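ABC transporter substrate-binding protein-branched chain amino acid transport (Streptococcus pneumoniae, PDB 4GNR) binds isoleucine and, as a LivJ substrate-binding protein, probably delivers branched-chain amino acids to an ABC transporter for uptake. Local coordinates at residues A[214-218]-A[219-223]; A[69-73]-A[74-78]. One frame throughout, in Å; residues are numbered along the deposited sequence.

In the fold
Contacts 1 and 2 are comparable helix-to-strand junctions, one in each lobe of a periplasmic-binding-protein fold, each a helix C-terminus and the loop that leads into the next parallel strand. Contact 2 (69-78) joins helix 60-72 to strand 78-80 of the five-stranded parallel sheet; contact 1 (214-223) joins helix 206-218 to strand 225-227 of the mixed sheet. Their centres are 48 Å apart, on opposite sides of the chain's centre, and their nearest atoms about 35 Å apart. Neither includes a residue of the isoleucine pocket, but both are tied to it along the chain: Ala83, Thr84 and Ser85 follow strand 78-80, Asp229 and Gly230 follow strand 225-227, and Tyr205 precedes helix 206-218.

Contact 1: residues A[214-218]-A[219-223]; sequences NQARG and MGIDK
Arg217 reaches past the end of its own helix and clasps the backbone of the loop that follows. Its chain is bent at chi2 (-81°), which swings the guanidinium over to the carbonyls of Ile221 and Lys223. NH1 donates to Ile221 O at 2.8 Å, with that oxygen in the guanidinium plane, and also to Lys223 O. NH2 joins it on Lys223 O at 2.9 Å, a two-nitrogen, end-on grip on one oxygen, while Asp222 O lies over one guanidinium face. NH2 also bonds Ser246 O, so the group is fixed from the adjoining loop as well. A Schellman motif ends helix 206-218 here: Ile221 N donates to Ala216 O at 3.0 Å and Gly220 N to Arg217 O at 3.0 Å, with Gly220 at positive phi as the C-prime residue. Met219 CG sits between its own backbone N and carbonyl carbon (chi1 69°), bringing it 3.4 Å from Gln215 O; the side chain packs on Gln186 and Leu189 of helix 186-193. On the buried side Ala216 CB meets Ile221 CB at 4.2 Å. A water donates to both Arg217 O and Asp222 OD1, bridging helix end and loop.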
ATOM      1  N   ASN A 214     -18.841   2.248  -8.805  0.50  9.57           N
ATOM      2  CA  ASN A 214     -20.218   2.565  -8.479  0.50  9.90           C
ATOM      3  C   ASN A 214     -21.015   3.071  -9.680  0.50  9.78           C
ATOM      4  O   ASN A 214     -22.144   2.647  -9.960  0.50 10.79           O
ATOM      5  CB  ASN A 214     -20.230   3.656  -7.427  0.50  9.72           C
ATOM      6  CG  ASN A 214     -21.616   4.011  -7.032  0.50 10.81           C
ATOM      7  OD1 ASN A 214     -22.163   4.966  -7.553  0.50 12.30           O
ATOM      8  ND2 ASN A 214     -22.261   3.150  -6.262  0.50 11.79           N
ATOM      9  N   GLN A 215     -20.424   4.050 -10.343  1.00  9.12           N
ATOM     10  CA  GLN A 215     -21.037   4.672 -11.517  1.00  9.26           C
ATOM     11  C   GLN A 215     -21.025   3.783 -12.762  1.00  9.41           C
ATOM     12  O   GLN A 215     -21.984   3.786 -13.551  1.00 10.01           O
ATOM     13  CB  GLN A 215     -20.413   6.032 -11.771  1.00  9.18           C
ATOM     14  CG  GLN A 215     -20.767   7.018 -10.655  1.00  9.57           C
ATOM     15  CD  GLN A 215     -20.065   8.358 -10.736  1.00  9.67           C
ATOM     16  OE1 GLN A 215     -19.924   8.938 -11.808  1.00 10.33           O
ATOM     17  NE2 GLN A 215     -19.659   8.881  -9.566  1.00 10.37           N
ATOM     18  N   ALA A 216     -19.958   3.022 -12.949  1.00  9.54           N
ATOM     19  CA  ALA A 216     -19.857   2.124 -14.106  1.00  9.72           C
ATOM     20  C   ALA A 216     -20.935   1.059 -14.029  1.00  9.51           C
ATOM     21  O   ALA A 216     -21.706   0.851 -14.975  1.00 10.06           O
ATOM     22  CB  ALA A 216     -18.458   1.492 -14.190  1.00 10.12           C
ATOM     23  N   ARG A 217     -20.987   0.385 -12.896  1.00 10.04           N
ATOM     24  CA  ARG A 217     -21.981  -0.670 -12.692  1.00 10.79           C
ATOM     25  C   ARG A 217     -23.388  -0.071 -12.755  1.00 10.60           C
ATOM     26  O   ARG A 217     -24.309  -0.669 -13.318  1.00 11.69           O
ATOM     27  CB  ARG A 217     -21.680  -1.343 -11.360  1.00 11.60           C
ATOM     28  CG  ARG A 217     -20.295  -2.015 -11.292  1.00 12.55           C
ATOM     29  CD  ARG A 217     -20.304  -3.371 -11.948  1.00 13.90           C
ATOM     30  NE  ARG A 217     -18.986  -4.052 -11.877  1.00 12.47           N
ATOM     31  CZ  ARG A 217     -18.064  -4.128 -12.846  1.00 10.46           C
ATOM     32  NH1 ARG A 217     -18.243  -3.537 -14.014  1.00 11.20           N
ATOM     33  NH2 ARG A 217     -16.972  -4.842 -12.650  1.00  9.90           N
ATOM     34  N   GLY A 218     -23.548   1.134 -12.206  1.00 10.38           N
ATOM     35  CA  GLY A 218     -24.854   1.806 -12.219  1.00 11.03           C
ATOM     36  C   GLY A 218     -25.370   2.050 -13.630  1.00 11.11           C
ATOM     37  O   GLY A 218     -26.577   2.018 -13.876  1.00 12.22           O
ATOM     38  N   MET A 219     -24.475   2.331 -14.563  1.00 11.63           N
ATOM     39  CA  MET A 219     -24.909   2.552 -15.935  1.00 12.58           C
ATOM     40  C   MET A 219     -24.848   1.289 -16.804  1.00 12.29           C
ATOM     41  O   MET A 219     -24.959   1.359 -18.031  1.00 15.26           O
ATOM     42  CB  MET A 219     -24.251   3.738 -16.611  1.00 14.19           C
ATOM     43  CG  MET A 219     -22.815   3.540 -16.880  1.00 13.53           C
ATOM     44  SD  MET A 219     -22.101   4.880 -17.894  1.00 15.80           S
ATOM     45  CE  MET A 219     -22.265   6.253 -16.774  1.00 17.22           C
ATOM     46  N   GLY A 220     -24.709   0.130 -16.177  1.00 12.24           N
ATOM     47  CA  GLY A 220     -24.741  -1.118 -16.942  1.00 12.68           C
ATOM     48  C   GLY A 220     -23.476  -1.713 -17.472  1.00 12.80           C
ATOM     49  O   GLY A 220     -23.526  -2.607 -18.314  1.00 15.24           O
ATOM     50  N   ILE A 221     -22.348  -1.174 -17.040  1.00 11.88           N
ATOM     51  CA  ILE A 221     -21.049  -1.734 -17.438  1.00 12.13           C
ATOM     52  C   ILE A 221     -20.746  -2.814 -16.403  1.00 11.57           C
ATOM     53  O   ILE A 221     -20.552  -2.516 -15.225  1.00 12.58           O
ATOM     54  CB  ILE A 221     -19.963  -0.695 -17.427  1.00 12.08           C
ATOM     55  CG1 ILE A 221     -20.249   0.379 -18.476  1.00 13.02           C
ATOM     56  CG2 ILE A 221     -18.602  -1.352 -17.699  1.00 14.48           C
ATOM     57  CD1 ILE A 221     -19.333   1.582 -18.376  1.00 15.17           C
ATOM     58  N   ASP A 222     -20.708  -4.060 -16.878  1.00 12.44           N
ATOM     59  CA  ASP A 222     -20.488  -5.251 -16.035  1.00 12.81           C
ATOM     60  C   ASP A 222     -19.147  -5.940 -16.159  1.00 11.22           C
ATOM     61  O   ASP A 222     -18.810  -6.804 -15.344  1.00 12.64           O
ATOM     62  CB  ASP A 222     -21.583  -6.281 -16.354  1.00 14.13           C
ATOM     63  CG  ASP A 222     -22.935  -5.796 -15.981  1.00 18.62           C
ATOM     64  OD1 ASP A 222     -22.997  -4.951 -15.069  1.00 22.38           O
ATOM     65  OD2 ASP A 222     -23.922  -6.266 -16.583  1.00 21.99           O
ATOM     66  N   LYS A 223     -18.391  -5.580 -17.179  1.00 11.08           N
ATOM     67  CA  LYS A 223     -17.094  -6.198 -17.441  1.00 10.42           C
ATOM     68  C   LYS A 223     -16.112  -5.985 -16.282  1.00 10.21           C
ATOM     69  O   LYS A 223     -16.254  -5.065 -15.471  1.00 10.63           O
ATOM     70  CB  LYS A 223     -16.479  -5.672 -18.743  1.00 11.01           C
ATOM     71  CG  LYS A 223     -17.094  -6.217 -20.045  1.00 13.58           C
ATOM     72  CD  LYS A 223     -16.838  -7.737 -20.254  1.00 13.64           C
ATOM     73  CE  LYS A 223     -17.418  -8.281 -21.525  1.00 17.20           C
ATOM     74  NZ  LYS A 223     -17.134  -9.738 -21.638  1.00 19.13           N
TER
HETATM   75  O   HOH W   1     -24.751  -3.368 -13.798  1.00 27.38           O

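Contact 2: residues A[69-73]-A[74-78]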
ATOM      1  N   ASN A  69       9.526  17.624  12.560  0.50  8.53           N
ATOM      2  CA  ASN A  69       9.214  17.704  13.972  0.50  8.94           C
ATOM      3  C   ASN A  69       9.531  16.380  14.689  0.50  8.50           C
ATOM      4  O   ASN A  69      10.154  16.397  15.751  0.50  8.56           O
ATOM      5  CB  ASN A  69       7.789  18.214  14.149  0.50 10.22           C
ATOM      6  CG  ASN A  69       7.580  19.622  13.544  0.50 11.94           C
ATOM      7  OD1 ASN A  69       8.525  20.357  13.217  0.50 13.82           O
ATOM      8  ND2 ASN A  69       6.314  19.995  13.419  0.50 15.12           N
ATOM      9  N   LEU A  70       9.176  15.236  14.082  1.00  8.18           N
ATOM     10  CA  LEU A  70       9.471  13.942  14.695  1.00  7.92           C
ATOM     11  C   LEU A  70      10.967  13.750  14.965  1.00  7.55           C
ATOM     12  O   LEU A  70      11.360  13.252  16.024  1.00  8.35           O
ATOM     13  CB  LEU A  70       8.992  12.774  13.820  1.00  7.29           C
ATOM     14  CG  LEU A  70       7.495  12.481  13.832  1.00  7.06           C
ATOM     15  CD1 LEU A  70       7.137  11.446  12.771  1.00  7.80           C
ATOM     16  CD2 LEU A  70       7.046  12.005  15.222  1.00  8.93           C
ATOM     17  N   VAL A  71      11.798  14.102  13.990  1.00  7.98           N
ATOM     18  CA  VAL A  71      13.222  13.819  14.112  1.00  8.21           C
ATOM     19  C   VAL A  71      14.026  14.853  14.867  1.00  9.18           C
ATOM     20  O   VAL A  71      15.084  14.532  15.389  1.00 10.89           O
ATOM     21  CB  VAL A  71      13.868  13.490  12.724  1.00  8.42           C
ATOM     22  CG1 VAL A  71      13.121  12.320  12.056  1.00  9.22           C
ATOM     23  CG2 VAL A  71      13.947  14.682  11.794  1.00  9.83           C
ATOM     24  N   THR A  72      13.547  16.093  14.928  1.00  8.90           N
ATOM     25  CA  THR A  72      14.290  17.160  15.605  1.00 10.09           C
ATOM     26  C   THR A  72      13.685  17.641  16.923  1.00 10.39           C
ATOM     27  O   THR A  72      14.396  18.168  17.739  1.00 12.55           O
ATOM     28  CB  THR A  72      14.449  18.424  14.721  1.00 11.18           C
ATOM     29  OG1 THR A  72      13.181  19.059  14.535  1.00 12.67           O
ATOM     30  CG2 THR A  72      15.134  18.127  13.416  1.00 13.76           C
ATOM     31  N   GLN A  73      12.376  17.564  17.091  1.00 11.40           N
ATOM     32  CA  GLN A  73      11.704  18.038  18.321  1.00 12.05           C
ATOM     33  C   GLN A  73      11.438  16.848  19.226  1.00 11.55           C
ATOM     34  O   GLN A  73      11.842  16.796  20.373  1.00 12.57           O
ATOM     35  CB  GLN A  73      10.405  18.779  17.978  1.00 13.31           C
ATOM     36  CG  GLN A  73      10.606  20.023  17.143  1.00 15.52           C
ATOM     37  CD  GLN A  73      11.207  21.165  17.933  1.00 18.62           C
ATOM     38  OE1 GLN A  73      11.216  21.177  19.168  1.00 19.49           O
ATOM     39  NE2 GLN A  73      11.643  22.190  17.211  1.00 23.64           N
ATOM     40  N   SER A  74      10.764  15.859  18.667  1.00 11.46           N
ATOM     41  CA  SER A  74      10.478  14.623  19.388  1.00 11.25           C
ATOM     42  C   SER A  74      11.743  13.744  19.504  1.00  9.98           C
ATOM     43  O   SER A  74      11.839  12.876  20.338  1.00 11.73           O
ATOM     44  CB  SER A  74       9.389  13.823  18.686  1.00 12.02           C
ATOM     45  OG  SER A  74       8.159  14.538  18.609  1.00 16.72           O
ATOM     46  N   LYS A  75      12.664  13.946  18.597  1.00  9.51           N
ATOM     47  CA  LYS A  75      13.927  13.232  18.580  1.00  9.65           C
ATOM     48  C   LYS A  75      13.759  11.696  18.534  1.00  9.25           C
ATOM     49  O   LYS A  75      14.419  10.917  19.233  1.00 10.81           O
ATOM     50  CB  LYS A  75      14.835  13.744  19.676  1.00 10.55           C
ATOM     51  CG  LYS A  75      15.200  15.200  19.407  1.00 10.52           C
ATOM     52  CD  LYS A  75      16.181  15.652  20.426  1.00 11.96           C
ATOM     53  CE  LYS A  75      16.714  17.037  20.178  1.00 15.75           C
ATOM     54  NZ  LYS A  75      15.735  18.148  20.109  1.00 18.19           N
ATOM     55  N   VAL A  76      12.873  11.257  17.649  1.00  8.36           N
ATOM     56  CA  VAL A  76      12.645   9.815  17.499  1.00  8.49           C
ATOM     57  C   VAL A  76      13.855   9.154  16.817  1.00  8.61           C
ATOM     58  O   VAL A  76      14.633   9.769  16.088  1.00  9.46           O
ATOM     59  CB  VAL A  76      11.332   9.478  16.716  1.00  8.04           C
ATOM     60  CG1 VAL A  76      10.145  10.152  17.367  1.00  9.30           C
ATOM     61  CG2 VAL A  76      11.442   9.845  15.240  1.00  8.65           C
ATOM     62  N   SER A  77      13.961   7.849  17.024  1.00  8.71           N
ATOM     63  CA  SER A  77      15.080   7.057  16.469  1.00  8.50           C
ATOM     64  C   SER A  77      14.804   6.412  15.117  1.00  8.10           C
ATOM     65  O   SER A  77      15.751   5.986  14.441  1.00  9.08           O
ATOM     66  CB  SER A  77      15.505   5.981  17.464  1.00 10.37           C
ATOM     67  OG  SER A  77      16.011   6.573  18.652  1.00 12.05           O
ATOM     68  N   ALA A  78      13.524   6.322  14.740  1.00  7.26           N
ATOM     69  CA  ALA A  78      13.089   5.740  13.468  1.00  6.88           C
ATOM     70  C   ALA A  78      11.677   6.243  13.201  1.00  6.45           C
ATOM     71  O   ALA A  78      10.969   6.576  14.160  1.00  7.25           O
ATOM     72  CB  ALA A  78      13.091   4.218  13.542  1.00  8.51           C
TER
HETATM   73  O   HOH W   2      11.470  15.141  22.767  1.00 18.70           O
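Asn69 O is gripped by two backbone amides, Gln73 N at 2.8 Å and Ser74 N at 3.0 Å, the second bond nearly straight at 168°. One residue along, Leu70 O accepts from Val76 N at 3.0 Å in an almost linear bond (178°). The chain turns back between these bonds through Lys75, whose positive phi takes it out of the helical conformation. The Lys75 side chain leaves its backbone pointing away from the helix, but after an extended run it bends at chi4 (58°) and brings NZ to Thr72 O, 2.7 Å away, with CG and CE also lying close to that oxygen. Val76 packs against the last helical turn: CG1 and CG2 both lie against Leu70 O, and CG2 lies 4.1 Å from Leu70 CB and 4.4 Å from Val71 CG1. The Leu70 side chain continues onto Val52 and Lys54, joining the helix end to the outermost strand 48-55 of the parallel sheet, whereas Val71 joins it to the loop holding Ala98 and Val100. Ser74 O accepts from Lys9 NZ, and a water donates to Gln73 O, with a weak second bond to Ser74 O. At this helix end Leu70 O is thus met by a loop amide and Thr72 O by the Lys75 ammonium group, whose positive charge probably interacts favourably with the negative end of the helix dipole.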